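Local coordinates for putative protein-disulfide isomerase (Pseudomonas syringae pv. tomato, PDB 3GN3) that probably acts as a thiol-disulfide oxidoreductase or protein-disulfide isomerase of the DsbA family, with substrates not established, at residues A8-H13 with T49-L54; R68-A73 with E81-V86. All blocks are in the same frame, centred on the assembly; numbering follows the deposited sequence.

Contact 1: A8-H13 with T49-L54; sequences ALSWGH and TVRIRL
Four hydrogen bonds, three between backbones and one between side chains, join 8-13 to 49-54. W11 and V50 form an antiparallel hydrogen-bonded pair: W11 N donates to V50 O at 2.9 Å, and V50 N donates back to W11 O at 2.8 Å, arriving nearly along the C=O axis. Two residues farther along 49-54, I52 N donates to L9 O over 3.0 Å, in the carbonyl plane. Between these rungs S10 faces R51 as a non-hydrogen-bonded pair, and here the side chains supply the bond. S10 OG stands anti to its backbone N (chi1 -166°) and accepts R51 NE at 2.9 Å, lying close to the guanidinium plane; the arginine chain, extended from CG to NE, runs alongside the serine to bring that N-H to it. A small hydroxyl suits this position, since T49 CG2 also closes on S10 OG at 3.4 Å.

The pairing adds the short strand 10-12 to the edge of the mixed sheet, consistent with the thioredoxin-like core expected of the DsbA family, next to strand 48-54, whose other side is bonded to the parallel strand 16-22.

W11 and V50 point to the sheet face that helix 36-43 covers through L39 and L40. The flat indole reaches along the strand to I52, crossing it obliquely, with W11 CZ3 3.7 Å from I52 CD1. Branched V50 and I52 suit both the extended backbone and this apolar layer. L9, centre of an inverse gamma turn, lays its CB against I52 CB at 4.1 Å, and M87 of helix 79-92 touches both residues. Farther out, E81 probably accepts a hydrogen bond from W11 NE1 and K80 makes a cation-pi contact with the indole, while G14 O holds T49 OG1.

Contact 2: R68-A73 with E81-V86; sequences RCILAA and ESAKAV
An antiparallel helix pair from the helical part of this DsbA-family protein meets here, the C-terminal end of helix 63-73 lying against the early turns of helix 79-92. The axes of the two short segments approach to 7.7 Å at 151°, a close approach that small residues make possible. A73 and A83 bring their CA atoms within 4.7 Å, and with only a methyl on each, backbone can serve as a packing surface: A73 CB comes to 3.5 Å from A83 N, while A83 CB reaches I70 O at the same distance. S82 belongs to this small-residue seam too, its CB rather than its hydroxyl facing A73.

One turn before A73 and after A83 come larger I70 and V86. V86 points toward the partner helix and spreads its two methyls over it: CG1, anti to the backbone N (chi1 170°), meets I70 CG1 at 3.7 Å, and CG2 touches A73 CB, also at 3.7 Å. I70 crosses V86 obliquely, and its other branch, CG2, lies 4.0 Å from A83 CB, so the isoleucine fork contacts both residues. C69 stands at the margin, its CB 4.4 Å from V86 CG1.

No hydrogen bond crosses the interface; the six touching residues are buried and meet by van der Waals contact. I119 of helix 112-123 packs on C69 and V86 and so covers that edge of the interface, while P24 touches I70. Alanine and serine at the close approach, with branched aliphatics beside them, form a buried antiparallel helical hairpin, consistent with the helical insertion of DsbA-like thioredoxin folds.

Overall arrangement
Contact 1 lies in the sheet and contact 2 among the helices, their centres about 13 Å apart. They come in series along the chain: strand 48-54 completes contact 1, and helix 63-73, the next element, opens contact 2. The two meet directly in two places. L54, at the end of its strand, packs on I70 and L71 of helix 63-73, and W11 of the edge strand meets E81 and K84 of helix 79-92. Both helices of the hairpin are thereby joined to the sheet, so that the thioredoxin-like part and the helical part pack as one body, consistent with membership of the DsbA family.

Contact 1: A8-H13 with T49-L54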
ATOM      1  N   ALA A   8      14.602  17.384  -3.026  1.00 56.55           N
ATOM      2  CA  ALA A   8      15.869  17.890  -2.504  1.00 54.66           C
ATOM      3  C   ALA A   8      16.989  16.907  -2.871  1.00 53.22           C
ATOM      4  O   ALA A   8      17.966  17.279  -3.548  1.00 53.06           O
ATOM      5  CB  ALA A   8      15.820  18.141  -0.985  1.00 54.28           C
ATOM      6  N   LEU A   9      16.819  15.653  -2.459  1.00 50.77           N
ATOM      7  CA  LEU A   9      17.869  14.657  -2.582  1.00 48.56           C
ATOM      8  C   LEU A   9      17.845  14.055  -3.980  1.00 47.49           C
ATOM      9  O   LEU A   9      17.522  12.884  -4.157  1.00 47.33           O
ATOM     10  CB  LEU A   9      17.689  13.597  -1.503  1.00 48.21           C
ATOM     11  CG  LEU A   9      18.253  13.924  -0.115  1.00 46.68           C
ATOM     12  CD1 LEU A   9      18.233  15.405   0.200  1.00 45.42           C
ATOM     13  CD2 LEU A   9      17.569  13.118   0.968  1.00 43.55           C
ATOM     14  N   SER A  10      18.191  14.878  -4.966  1.00 45.74           N
ATOM     15  CA  SER A  10      18.001  14.545  -6.363  1.00 44.57           C
ATOM     16  C   SER A  10      19.228  14.914  -7.219  1.00 43.90           C
ATOM     17  O   SER A  10      19.812  15.971  -7.031  1.00 44.19           O
ATOM     18  CB  SER A  10      16.765  15.261  -6.873  1.00 44.45           C
ATOM     19  OG  SER A  10      16.360  14.736  -8.118  1.00 45.72           O
ATOM     20  N   TRP A  11      19.631  14.032  -8.132  1.00 42.19           N
ATOM     21  CA  TRP A  11      20.793  14.263  -8.980  1.00 41.00           C
ATOM     22  C   TRP A  11      20.510  13.730 -10.374  1.00 40.68           C
ATOM     23  O   TRP A  11      19.761  12.763 -10.551  1.00 40.24           O
ATOM     24  CB  TRP A  11      22.049  13.574  -8.438  1.00 40.67           C
ATOM     25  CG  TRP A  11      22.589  14.102  -7.145  1.00 40.26           C
ATOM     26  CD1 TRP A  11      23.603  15.010  -6.985  1.00 40.31           C
ATOM     27  CD2 TRP A  11      22.176  13.733  -5.823  1.00 39.91           C
ATOM     28  NE1 TRP A  11      23.842  15.237  -5.648  1.00 38.87           N
ATOM     29  CE2 TRP A  11      22.980  14.469  -4.910  1.00 39.10           C
ATOM     30  CE3 TRP A  11      21.196  12.856  -5.315  1.00 40.11           C
ATOM     31  CZ2 TRP A  11      22.834  14.362  -3.513  1.00 38.46           C
ATOM     32  CZ3 TRP A  11      21.053  12.745  -3.914  1.00 39.08           C
ATOM     33  CH2 TRP A  11      21.875  13.500  -3.038  1.00 38.48           C
ATOM     34  N   GLY A  12      21.133  14.359 -11.366  1.00 39.99           N
ATOM     35  CA  GLY A  12      20.928  13.984 -12.751  1.00 39.48           C
ATOM     36  C   GLY A  12      19.695  14.709 -13.212  1.00 39.28           C
ATOM     37  O   GLY A  12      18.994  15.301 -12.400  1.00 39.11           O
ATOM     38  N   HIS A  13      19.425  14.674 -14.508  1.00 39.39           N
ATOM     39  CA  HIS A  13      18.289  15.390 -15.050  1.00 39.94           C
ATOM     40  C   HIS A  13      17.630  14.605 -16.184  1.00 40.27           C
ATOM     41  O   HIS A  13      16.872  15.169 -16.966  1.00 40.37           O
ATOM     42  CB  HIS A  13      18.713  16.791 -15.513  1.00 40.06           C
ATOM     43  CG  HIS A  13      19.751  16.777 -16.596  1.00 41.37           C
ATOM     44  ND1 HIS A  13      21.109  16.815 -16.330  1.00 42.15           N
ATOM     45  CD2 HIS A  13      19.631  16.698 -17.946  1.00 41.03           C
ATOM     46  CE1 HIS A  13      21.778  16.768 -17.472  1.00 40.36           C
ATOM     47  NE2 HIS A  13      20.905  16.689 -18.465  1.00 40.72           N
ATOM     48  N   THR A  49      17.347  10.392 -13.600  1.00 40.33           N
ATOM     49  CA  THR A  49      17.390  11.155 -12.365  1.00 39.51           C
ATOM     50  C   THR A  49      17.447  10.150 -11.205  1.00 38.63           C
ATOM     51  O   THR A  49      16.676   9.199 -11.164  1.00 38.64           O
ATOM     52  CB  THR A  49      16.178  12.119 -12.258  1.00 39.59           C
ATOM     53  OG1 THR A  49      16.132  12.946 -13.432  1.00 40.07           O
ATOM     54  CG2 THR A  49      16.288  13.014 -11.028  1.00 38.27           C
ATOM     55  N   VAL A  50      18.396  10.343 -10.300  1.00 37.63           N
ATOM     56  CA  VAL A  50      18.521   9.516  -9.112  1.00 37.16           C
ATOM     57  C   VAL A  50      18.023  10.306  -7.908  1.00 36.90           C
ATOM     58  O   VAL A  50      18.500  11.400  -7.655  1.00 36.64           O
ATOM     59  CB  VAL A  50      19.992   9.103  -8.877  1.00 37.24           C
ATOM     60  CG1 VAL A  50      20.149   8.367  -7.575  1.00 37.16           C
ATOM     61  CG2 VAL A  50      20.510   8.243 -10.034  1.00 37.98           C
ATOM     62  N   ARG A  51      17.046   9.767  -7.179  1.00 36.82           N
ATOM     63  CA  ARG A  51      16.600  10.387  -5.919  1.00 36.51           C
ATOM     64  C   ARG A  51      16.712   9.427  -4.751  1.00 36.10           C
ATOM     65  O   ARG A  51      16.322   8.258  -4.851  1.00 36.22           O
ATOM     66  CB  ARG A  51      15.162  10.883  -6.006  1.00 36.47           C
ATOM     67  CG  ARG A  51      14.872  11.698  -7.230  1.00 37.63           C
ATOM     68  CD  ARG A  51      13.650  12.523  -7.031  1.00 38.30           C
ATOM     69  NE  ARG A  51      13.667  13.670  -7.921  1.00 41.27           N
ATOM     70  CZ  ARG A  51      12.712  13.936  -8.793  1.00 41.87           C
ATOM     71  NH1 ARG A  51      11.659  13.150  -8.875  1.00 45.36           N
ATOM     72  NH2 ARG A  51      12.799  14.989  -9.568  1.00 40.90           N
ATOM     73  N   ILE A  52      17.240   9.940  -3.650  1.00 35.50           N
ATOM     74  CA  ILE A  52      17.233   9.252  -2.374  1.00 35.27           C
ATOM     75  C   ILE A  52      15.958   9.587  -1.562  1.00 35.14           C
ATOM     76  O   ILE A  52      15.567  10.755  -1.445  1.00 35.06           O
ATOM     77  CB  ILE A  52      18.494   9.599  -1.566  1.00 34.90           C
ATOM     78  CG1 ILE A  52      19.736   9.195  -2.362  1.00 34.85           C
ATOM     79  CG2 ILE A  52      18.465   8.919  -0.175  1.00 34.86           C
ATOM     80  CD1 ILE A  52      21.058   9.699  -1.787  1.00 34.46           C
ATOM     81  N   ARG A  53      15.303   8.554  -1.028  1.00 34.94           N
ATOM     82  CA  ARG A  53      14.252   8.752  -0.027  1.00 34.57           C
ATOM     83  C   ARG A  53      14.726   8.052   1.222  1.00 34.75           C
ATOM     84  O   ARG A  53      15.381   7.010   1.147  1.00 34.76           O
ATOM     85  CB  ARG A  53      12.902   8.174  -0.436  1.00 34.37           C
ATOM     86  CG  ARG A  53      12.534   8.219  -1.902  1.00 35.58           C
ATOM     87  CD  ARG A  53      12.684   9.592  -2.472  1.00 37.32           C
ATOM     88  NE  ARG A  53      11.820   9.857  -3.613  1.00 36.62           N
ATOM     89  CZ  ARG A  53      11.655  11.077  -4.118  1.00 34.66           C
ATOM     90  NH1 ARG A  53      12.311  12.085  -3.576  1.00 32.35           N
ATOM     91  NH2 ARG A  53      10.836  11.287  -5.146  1.00 33.99           N
ATOM     92  N   LEU A  54      14.391   8.619   2.375  1.00 34.50           N
ATOM     93  CA  LEU A  54      14.894   8.097   3.629  1.00 34.19           C
ATOM     94  C   LEU A  54      13.890   7.131   4.258  1.00 34.15           C
ATOM     95  O   LEU A  54      12.745   7.493   4.555  1.00 34.35           O
ATOM     96  CB  LEU A  54      15.273   9.261   4.556  1.00 34.30           C
ATOM     97  CG  LEU A  54      16.332  10.180   3.923  1.00 34.09           C
ATOM     98  CD1 LEU A  54      16.492  11.440   4.728  1.00 34.08           C
ATOM     99  CD2 LEU A  54      17.682   9.475   3.724  1.00 31.18           C
TER

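Contact 2: R68-A73 with E81-V86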
ATOM      1  N   ARG A  68      16.770  12.943  10.815  1.00 35.40           N
ATOM      2  CA  ARG A  68      16.581  14.378  11.049  1.00 35.66           C
ATOM      3  C   ARG A  68      17.872  15.177  10.723  1.00 35.82           C
ATOM      4  O   ARG A  68      17.808  16.211  10.047  1.00 35.71           O
ATOM      5  CB  ARG A  68      16.074  14.651  12.480  1.00 35.89           C
ATOM      6  CG  ARG A  68      15.462  16.046  12.677  1.00 35.93           C
ATOM      7  CD  ARG A  68      14.931  16.267  14.103  1.00 38.29           C
ATOM      8  NE  ARG A  68      14.614  17.672  14.366  1.00 38.37           N
ATOM      9  CZ  ARG A  68      13.477  18.280  14.027  1.00 40.93           C
ATOM     10  NH1 ARG A  68      12.509  17.613  13.421  1.00 42.20           N
ATOM     11  NH2 ARG A  68      13.305  19.576  14.286  1.00 42.62           N
ATOM     12  N   CYS A  69      19.030  14.680  11.167  1.00 35.53           N
ATOM     13  CA  CYS A  69      20.313  15.277  10.802  1.00 36.27           C
ATOM     14  C   CYS A  69      20.519  15.408   9.308  1.00 36.40           C
ATOM     15  O   CYS A  69      21.033  16.446   8.832  1.00 36.54           O
ATOM     16  CB  CYS A  69      21.457  14.453  11.335  1.00 36.37           C
ATOM     17  SG  CYS A  69      21.570  14.559  13.117  1.00 40.23           S
ATOM     18  N   ILE A  70      20.146  14.357   8.568  1.00 35.68           N
ATOM     19  CA  ILE A  70      20.343  14.367   7.130  1.00 34.89           C
ATOM     20  C   ILE A  70      19.495  15.471   6.530  1.00 34.79           C
ATOM     21  O   ILE A  70      19.963  16.267   5.716  1.00 34.58           O
ATOM     22  CB  ILE A  70      20.031  12.995   6.478  1.00 34.85           C
ATOM     23  CG1 ILE A  70      21.063  11.967   6.926  1.00 33.85           C
ATOM     24  CG2 ILE A  70      19.989  13.112   4.949  1.00 32.97           C
ATOM     25  CD1 ILE A  70      20.528  10.555   6.933  1.00 34.43           C
ATOM     26  N   LEU A  71      18.242  15.527   6.953  1.00 34.99           N
ATOM     27  CA  LEU A  71      17.328  16.511   6.415  1.00 35.03           C
ATOM     28  C   LEU A  71      17.664  17.921   6.919  1.00 35.11           C
ATOM     29  O   LEU A  71      17.398  18.906   6.218  1.00 35.38           O
ATOM     30  CB  LEU A  71      15.881  16.109   6.692  1.00 34.67           C
ATOM     31  CG  LEU A  71      15.461  14.940   5.798  1.00 34.70           C
ATOM     32  CD1 LEU A  71      14.158  14.258   6.279  1.00 34.03           C
ATOM     33  CD2 LEU A  71      15.358  15.379   4.345  1.00 31.58           C
ATOM     34  N   ALA A  72      18.248  18.001   8.117  1.00 34.77           N
ATOM     35  CA  ALA A  72      18.802  19.256   8.640  1.00 35.30           C
ATOM     36  C   ALA A  72      19.929  19.771   7.744  1.00 35.45           C
ATOM     37  O   ALA A  72      19.948  20.949   7.400  1.00 36.22           O
ATOM     38  CB  ALA A  72      19.293  19.095  10.098  1.00 34.44           C
ATOM     39  N   ALA A  73      20.857  18.887   7.371  1.00 35.57           N
ATOM     40  CA  ALA A  73      21.947  19.224   6.441  1.00 35.66           C
ATOM     41  C   ALA A  73      21.424  19.775   5.118  1.00 35.86           C
ATOM     42  O   ALA A  73      21.993  20.705   4.569  1.00 36.10           O
ATOM     43  CB  ALA A  73      22.843  18.025   6.201  1.00 34.72           C
ATOM     44  N   GLU A  81      24.280  18.321  -1.182  1.00 39.15           N
ATOM     45  CA  GLU A  81      25.681  17.931  -1.038  1.00 39.73           C
ATOM     46  C   GLU A  81      26.074  17.777   0.426  1.00 39.63           C
ATOM     47  O   GLU A  81      26.864  16.890   0.766  1.00 39.83           O
ATOM     48  CB  GLU A  81      26.612  18.903  -1.755  1.00 39.58           C
ATOM     49  CG  GLU A  81      26.340  19.033  -3.250  1.00 42.36           C
ATOM     50  CD  GLU A  81      26.283  17.686  -4.000  1.00 46.76           C
ATOM     51  OE1 GLU A  81      26.981  16.715  -3.603  1.00 49.76           O
ATOM     52  OE2 GLU A  81      25.540  17.599  -5.005  1.00 48.86           O
ATOM     53  N   SER A  82      25.501  18.631   1.285  1.00 39.60           N
ATOM     54  CA  SER A  82      25.716  18.568   2.742  1.00 39.08           C
ATOM     55  C   SER A  82      24.968  17.397   3.359  1.00 38.15           C
ATOM     56  O   SER A  82      25.506  16.712   4.226  1.00 37.47           O
ATOM     57  CB  SER A  82      25.300  19.876   3.419  1.00 39.16           C
ATOM     58  OG  SER A  82      26.055  20.950   2.896  1.00 40.56           O
ATOM     59  N   ALA A  83      23.737  17.168   2.898  1.00 37.85           N
ATOM     60  CA  ALA A  83      23.002  15.954   3.261  1.00 37.94           C
ATOM     61  C   ALA A  83      23.805  14.713   2.838  1.00 37.92           C
ATOM     62  O   ALA A  83      23.959  13.760   3.622  1.00 37.68           O
ATOM     63  CB  ALA A  83      21.617  15.954   2.637  1.00 37.90           C
ATOM     64  N   LYS A  84      24.346  14.747   1.616  1.00 37.55           N
ATOM     65  CA  LYS A  84      25.166  13.648   1.125  1.00 37.83           C
ATOM     66  C   LYS A  84      26.419  13.464   2.000  1.00 36.88           C
ATOM     67  O   LYS A  84      26.763  12.335   2.378  1.00 37.04           O
ATOM     68  CB  LYS A  84      25.507  13.856  -0.346  1.00 38.62           C
ATOM     69  CG  LYS A  84      26.264  12.702  -0.975  1.00 41.69           C
ATOM     70  CD  LYS A  84      27.026  13.171  -2.225  1.00 46.95           C
ATOM     71  CE  LYS A  84      28.016  12.096  -2.713  1.00 49.10           C
ATOM     72  NZ  LYS A  84      29.125  12.725  -3.480  1.00 51.07           N
ATOM     73  N   ALA A  85      27.069  14.571   2.356  1.00 35.48           N
ATOM     74  CA  ALA A  85      28.165  14.544   3.327  1.00 34.64           C
ATOM     75  C   ALA A  85      27.769  13.815   4.626  1.00 34.60           C
ATOM     76  O   ALA A  85      28.503  12.917   5.100  1.00 34.84           O
ATOM     77  CB  ALA A  85      28.647  15.948   3.616  1.00 34.04           C
ATOM     78  N   VAL A  86      26.605  14.170   5.188  1.00 33.86           N
ATOM     79  CA  VAL A  86      26.111  13.506   6.414  1.00 33.26           C
ATOM     80  C   VAL A  86      25.855  12.001   6.214  1.00 32.45           C
ATOM     81  O   VAL A  86      26.285  11.186   7.054  1.00 32.40           O
ATOM     82  CB  VAL A  86      24.858  14.210   7.064  1.00 33.58           C
ATOM     83  CG1 VAL A  86      24.262  13.327   8.190  1.00 32.50           C
ATOM     84  CG2 VAL A  86      25.222  15.611   7.597  1.00 32.75           C
TER